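Local coordinates for protein integral membrane indolylacetylinositol arabinosyltransferase EmbC (PDB 7BVE) that probably transfers arabinose units in building the arabinan of the mycobacterial cell wall, as a membrane-embedded glycosyltransferase that binds the drug ethambutol, at residues A[43-48]-A[1051-1056]; A[66-71]-A[200-205]. All blocks are in the same frame, centred on the assembly; numbering follows the deposited sequence.

Contact 1: A[43-48]-A[1051-1056]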
loop_
_atom_site.group_PDB
_atom_site.type_symbol
_atom_site.label_atom_id
_atom_site.label_comp_id
_atom_site.label_asym_id
_atom_site.label_seq_id
_atom_site.Cartn_x
_atom_site.Cartn_y
_atom_site.Cartn_z
ATOM N N ALA A 43 40.864 -24.909 2.350
ATOM C CA ALA A 43 40.406 -25.747 3.451
ATOM C C ALA A 43 39.504 -26.842 2.908
ATOM O O ALA A 43 38.479 -26.545 2.294
ATOM C CB ALA A 43 39.655 -24.915 4.487
ATOM N N GLU A 44 39.869 -28.100 3.141
ATOM C CA GLU A 44 39.036 -29.215 2.722
ATOM C C GLU A 44 38.736 -30.132 3.898
ATOM O O GLU A 44 39.424 -30.121 4.919
ATOM C CB GLU A 44 39.677 -30.036 1.606
ATOM C CG GLU A 44 40.875 -30.830 2.032
ATOM C CD GLU A 44 41.404 -31.696 0.917
ATOM O OE1 GLU A 44 40.819 -31.664 -0.185
ATOM O OE2 GLU A 44 42.400 -32.414 1.144
ATOM N N LEU A 45 37.699 -30.945 3.720
ATOM C CA LEU A 45 37.187 -31.852 4.742
ATOM C C LEU A 45 37.358 -33.289 4.271
ATOM O O LEU A 45 36.635 -33.741 3.381
ATOM C CB LEU A 45 35.720 -31.549 5.026
ATOM C CG LEU A 45 34.976 -32.474 5.983
ATOM C CD1 LEU A 45 35.615 -32.453 7.346
ATOM C CD2 LEU A 45 33.517 -32.072 6.063
ATOM N N ASN A 46 38.301 -34.005 4.867
ATOM C CA ASN A 46 38.485 -35.429 4.630
ATOM C C ASN A 46 37.888 -36.170 5.817
ATOM O O ASN A 46 38.357 -35.998 6.944
ATOM C CB ASN A 46 39.966 -35.759 4.476
ATOM C CG ASN A 46 40.572 -35.152 3.229
ATOM O OD1 ASN A 46 39.979 -35.191 2.155
ATOM N ND2 ASN A 46 41.761 -34.580 3.367
ATOM N N TRP A 47 36.858 -37.002 5.572
ATOM C CA TRP A 47 35.951 -37.353 6.667
ATOM C C TRP A 47 36.489 -38.367 7.668
ATOM O O TRP A 47 36.381 -38.103 8.879
ATOM C CB TRP A 47 34.586 -37.781 6.129
ATOM C CG TRP A 47 33.747 -38.341 7.246
ATOM C CD1 TRP A 47 33.352 -37.694 8.375
ATOM C CD2 TRP A 47 33.224 -39.670 7.348
ATOM N NE1 TRP A 47 32.616 -38.529 9.171
ATOM C CE2 TRP A 47 32.520 -39.749 8.563
ATOM C CE3 TRP A 47 33.272 -40.797 6.524
ATOM C CZ2 TRP A 47 31.865 -40.900 8.966
ATOM C CZ3 TRP A 47 32.631 -41.939 6.934
ATOM C CH2 TRP A 47 31.937 -41.985 8.143
ATOM N N PRO A 48 37.000 -39.575 7.274
ATOM C CA PRO A 48 37.363 -40.514 8.347
ATOM C C PRO A 48 38.618 -40.058 9.066
ATOM O O PRO A 48 39.743 -40.230 8.588
ATOM C CB PRO A 48 37.574 -41.841 7.609
ATOM C CG PRO A 48 36.888 -41.660 6.333
ATOM C CD PRO A 48 37.127 -40.244 5.968
ATOM N N GLN A 1051 31.314 -34.983 17.106
ATOM C CA GLN A 1051 32.350 -34.022 17.434
ATOM C C GLN A 1051 32.472 -32.989 16.316
ATOM O O GLN A 1051 31.955 -33.194 15.221
ATOM C CB GLN A 1051 33.678 -34.748 17.634
ATOM C CG GLN A 1051 33.660 -35.754 18.767
ATOM C CD GLN A 1051 33.465 -35.102 20.116
ATOM O OE1 GLN A 1051 34.024 -34.043 20.393
ATOM N NE2 GLN A 1051 32.658 -35.728 20.963
ATOM N N PRO A 1052 33.119 -31.855 16.568
ATOM C CA PRO A 1052 33.465 -30.967 15.457
ATOM C C PRO A 1052 34.538 -31.587 14.577
ATOM O O PRO A 1052 35.296 -32.467 14.989
ATOM C CB PRO A 1052 33.973 -29.703 16.152
ATOM C CG PRO A 1052 33.323 -29.728 17.463
ATOM C CD PRO A 1052 33.271 -31.165 17.859
ATOM N N ALA A 1053 34.578 -31.127 13.334
ATOM C CA ALA A 1053 35.529 -31.644 12.364
ATOM C C ALA A 1053 36.840 -30.881 12.481
ATOM O O ALA A 1053 36.926 -29.839 13.134
ATOM C CB ALA A 1053 34.950 -31.550 10.958
ATOM N N ARG A 1054 37.886 -31.388 11.834
ATOM C CA ARG A 1054 39.134 -30.639 11.725
ATOM C C ARG A 1054 39.438 -30.508 10.236
ATOM O O ARG A 1054 39.162 -31.422 9.455
ATOM C CB ARG A 1054 40.263 -31.305 12.498
ATOM C CG ARG A 1054 40.735 -32.634 11.967
ATOM C CD ARG A 1054 41.731 -33.251 12.910
ATOM N NE ARG A 1054 41.088 -33.667 14.150
ATOM C CZ ARG A 1054 41.747 -34.077 15.227
ATOM N NH1 ARG A 1054 43.072 -34.117 15.215
ATOM N NH2 ARG A 1054 41.085 -34.438 16.315
ATOM N N LEU A 1055 39.948 -29.350 9.845
ATOM C CA LEU A 1055 40.124 -29.064 8.435
ATOM C C LEU A 1055 41.601 -29.072 8.074
ATOM O O LEU A 1055 42.458 -28.677 8.868
ATOM C CB LEU A 1055 39.512 -27.713 8.088
ATOM C CG LEU A 1055 38.038 -27.546 8.432
ATOM C CD1 LEU A 1055 37.564 -26.177 8.005
ATOM C CD2 LEU A 1055 37.203 -28.632 7.812
ATOM N N ASP A 1056 41.894 -29.525 6.863
ATOM C CA ASP A 1056 43.258 -29.592 6.365
ATOM C C ASP A 1056 43.550 -28.325 5.575
ATOM O O ASP A 1056 43.029 -28.144 4.471
ATOM C CB ASP A 1056 43.453 -30.834 5.502
ATOM C CG ASP A 1056 43.325 -32.112 6.299
ATOM O OD1 ASP A 1056 43.639 -32.092 7.505
ATOM O OD2 ASP A 1056 42.902 -33.136 5.728
#
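The side-chain amide nitrogen of Asn46 is gripped by two carboxylates. Asn46 ND2 gives one bond of 3.0 Å to Asp1056 OD2, on the lone pair anti to the other oxygen, and one of 3.2 Å to Glu44 OE2, which it meets from above the carboxylate plane. Both are bent, and the Asn46 amide and Asp1056 carboxylate planes stand 47° apart. An uncharged amide suits this place: its NH2 serves two acids whose oxygens would probably repel each other, while OD1 bonds to Ser201 OG. CG of Asn46 lies anti to the carbonyl carbon (chi1 -67°), turning the amide to Asp1056.

Next to the polar group the backbones pair at Glu44 and Asp1056. Asp1056 N bonds to Glu44 O at 3.2 Å, nearly straight and in the carbonyl plane; the return bond from Glu44 N to Asp1056 O is weak. Apolar branches meet beside the backbone pair: Leu45 CD1 lies 3.8 Å from Ala1053 CB, which points at segment 43-48, and 4.2 Å from Leu1055 CD2, the two leucines crossing obliquely. This is an antiparallel hydrogen-bonded pair by which the C-terminal domain adds strand 1056-1062 to the edge of the concanavalin-like domain's sheet.

Contact 2: A[66-71]-A[200-205]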
loop_
_atom_site.group_PDB
_atom_site.type_symbol
_atom_site.label_atom_id
_atom_site.label_comp_id
_atom_site.label_asym_id
_atom_site.label_seq_id
_atom_site.Cartn_x
_atom_site.Cartn_y
_atom_site.Cartn_z
ATOM N N THR A 66 32.545 -26.557 -3.218
ATOM C CA THR A 66 32.785 -26.426 -4.650
ATOM C C THR A 66 33.073 -27.760 -5.327
ATOM O O THR A 66 33.202 -27.796 -6.551
ATOM C CB THR A 66 33.940 -25.455 -4.907
ATOM O OG1 THR A 66 35.145 -25.969 -4.337
ATOM C CG2 THR A 66 33.647 -24.116 -4.285
ATOM N N ASP A 67 33.147 -28.847 -4.566
ATOM C CA ASP A 67 33.600 -30.150 -5.018
ATOM C C ASP A 67 33.242 -31.161 -3.945
ATOM O O ASP A 67 33.288 -30.837 -2.761
ATOM C CB ASP A 67 35.112 -30.135 -5.262
ATOM C CG ASP A 67 35.646 -31.463 -5.722
ATOM O OD1 ASP A 67 35.447 -31.810 -6.899
ATOM O OD2 ASP A 67 36.274 -32.165 -4.902
ATOM N N LEU A 68 32.882 -32.371 -4.356
ATOM C CA LEU A 68 32.525 -33.422 -3.416
ATOM C C LEU A 68 32.789 -34.766 -4.067
ATOM O O LEU A 68 32.476 -34.962 -5.239
ATOM C CB LEU A 68 31.061 -33.301 -2.983
ATOM C CG LEU A 68 30.502 -34.317 -1.992
ATOM C CD1 LEU A 68 31.283 -34.312 -0.714
ATOM C CD2 LEU A 68 29.068 -33.989 -1.702
ATOM N N THR A 69 33.384 -35.684 -3.311
ATOM C CA THR A 69 33.784 -36.978 -3.862
ATOM C C THR A 69 33.767 -38.007 -2.742
ATOM O O THR A 69 34.580 -37.921 -1.821
ATOM C CB THR A 69 35.169 -36.888 -4.497
ATOM O OG1 THR A 69 35.136 -36.002 -5.621
ATOM C CG2 THR A 69 35.647 -38.250 -4.954
ATOM N N VAL A 70 32.867 -38.978 -2.826
ATOM C CA VAL A 70 32.800 -40.060 -1.854
ATOM C C VAL A 70 32.936 -41.385 -2.595
ATOM O O VAL A 70 32.517 -41.514 -3.747
ATOM C CB VAL A 70 31.500 -39.961 -1.011
ATOM C CG1 VAL A 70 30.276 -40.062 -1.849
ATOM C CG2 VAL A 70 31.454 -40.995 0.087
ATOM N N THR A 71 33.598 -42.356 -1.959
ATOM C CA THR A 71 33.908 -43.631 -2.604
ATOM C C THR A 71 33.818 -44.727 -1.546
ATOM O O THR A 71 34.764 -44.925 -0.787
ATOM C CB THR A 71 35.290 -43.588 -3.241
ATOM O OG1 THR A 71 35.337 -42.534 -4.207
ATOM C CG2 THR A 71 35.616 -44.896 -3.931
ATOM N N LEU A 200 35.674 -39.766 1.838
ATOM C CA LEU A 200 34.930 -38.577 1.461
ATOM C C LEU A 200 35.868 -37.381 1.436
ATOM O O LEU A 200 36.782 -37.279 2.253
ATOM C CB LEU A 200 33.771 -38.340 2.428
ATOM C CG LEU A 200 32.783 -37.203 2.165
ATOM C CD1 LEU A 200 31.402 -37.649 2.524
ATOM C CD2 LEU A 200 33.116 -35.973 2.982
ATOM N N SER A 201 35.645 -36.479 0.485
ATOM C CA SER A 201 36.426 -35.257 0.385
ATOM C C SER A 201 35.525 -34.145 -0.112
ATOM O O SER A 201 34.632 -34.388 -0.922
ATOM C CB SER A 201 37.612 -35.424 -0.558
ATOM O OG SER A 201 38.509 -36.395 -0.065
ATOM N N ALA A 202 35.761 -32.932 0.375
ATOM C CA ALA A 202 34.974 -31.781 -0.041
ATOM C C ALA A 202 35.807 -30.532 0.166
ATOM O O ALA A 202 36.265 -30.283 1.278
ATOM C CB ALA A 202 33.671 -31.685 0.750
ATOM N N THR A 203 36.004 -29.754 -0.894
ATOM C CA THR A 203 36.742 -28.504 -0.792
ATOM C C THR A 203 35.767 -27.393 -0.444
ATOM O O THR A 203 34.852 -27.104 -1.215
ATOM C CB THR A 203 37.474 -28.164 -2.086
ATOM O OG1 THR A 203 36.519 -27.853 -3.097
ATOM C CG2 THR A 203 38.310 -29.331 -2.543
ATOM N N ILE A 204 35.974 -26.768 0.710
ATOM C CA ILE A 204 35.059 -25.749 1.190
ATOM C C ILE A 204 35.312 -24.450 0.435
ATOM O O ILE A 204 36.453 -24.112 0.098
ATOM C CB ILE A 204 35.247 -25.577 2.707
ATOM C CG1 ILE A 204 35.156 -26.931 3.385
ATOM C CG2 ILE A 204 34.166 -24.728 3.297
ATOM C CD1 ILE A 204 35.620 -26.913 4.791
ATOM N N ASP A 205 34.237 -23.720 0.145
ATOM C CA ASP A 205 34.329 -22.455 -0.578
ATOM C C ASP A 205 34.830 -21.359 0.360
ATOM O O ASP A 205 34.066 -20.584 0.935
ATOM C CB ASP A 205 32.982 -22.098 -1.181
ATOM C CG ASP A 205 33.029 -20.832 -1.994
ATOM O OD1 ASP A 205 33.595 -20.855 -3.103
ATOM O OD2 ASP A 205 32.496 -19.809 -1.522
#
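Thr66 and Thr203 both set OG1 in the crowded position between backbone N and carbonyl carbon (chi1 63° and 68°), and this turns the two hydroxyls together. Thr203 OG1 donates to Thr66 OG1 over 2.6 Å, the side chains crossing at about a right angle. Threonine suits both places for different reasons. At Thr203 the branched CB fits an extended backbone; at Thr66 the hydroxyl serves Thr203 while the methyl serves Asp205, Thr66 CG2 resting 3.5 Å from Asp205 OD1, an oxygen that also forms a salt bridge with Arg207.

Beside the hydroxyl pair, Thr66 N reaches Thr203 O at 3.1 Å, almost along the C=O axis. Further on, Thr69 and Ser201 form an antiparallel hydrogen-bonded pair: Thr69 N gives to Ser201 O in the carbonyl plane, and Ser201 N returns a bond of 2.9 Å to Thr69 O from above that carbonyl's plane. The CA atoms of Ala202, Leu68 and Leu200 face carbonyl oxygens of the opposing strand.

Leu68 and Ala202 share a face. Leu68 has CG anti to the backbone N, which brings CD1 across to Ala202 CB at 3.8 Å, an ordinary packing distance. Val70 CG2, also anti to N, meets Leu200 CD1 obliquely at 4.1 Å, and both residues pack on Leu92 of strand 90-93. The face of Asp67, Thr69, Ser201 and Thr203 is the more polar one, with hydroxyls and a carboxylate. Strands 67-71 and 201-203 run 175° apart in direction, neighbouring antiparallel strands with an apolar pair on one face and polar side chains on the other, within the concanavalin-like domain's beta-sheet.

How the contacts relate
The centres of the two contacts lie 11 Å apart in one antiparallel sheet. At one end of it the order is 67-71, 201-203, 38-46, 1056-1062, with 140-145 on the far side of 67-71, so contact 2 joins the first two of these four strands and contact 1 the last two. Strands 201-203 and 38-46 tie them together: Leu45 N lies 2.9 Å from Ala202 O, a probable hydrogen bond. Along the chain contact 2 is nested inside the much longer loop closed by contact 1, whose segments are 1003 residues apart. That loop contains the predicted transmembrane helices between 217 and 709, so the sheet brings the N-terminal concanavalin-like domain and the C-terminal domain together.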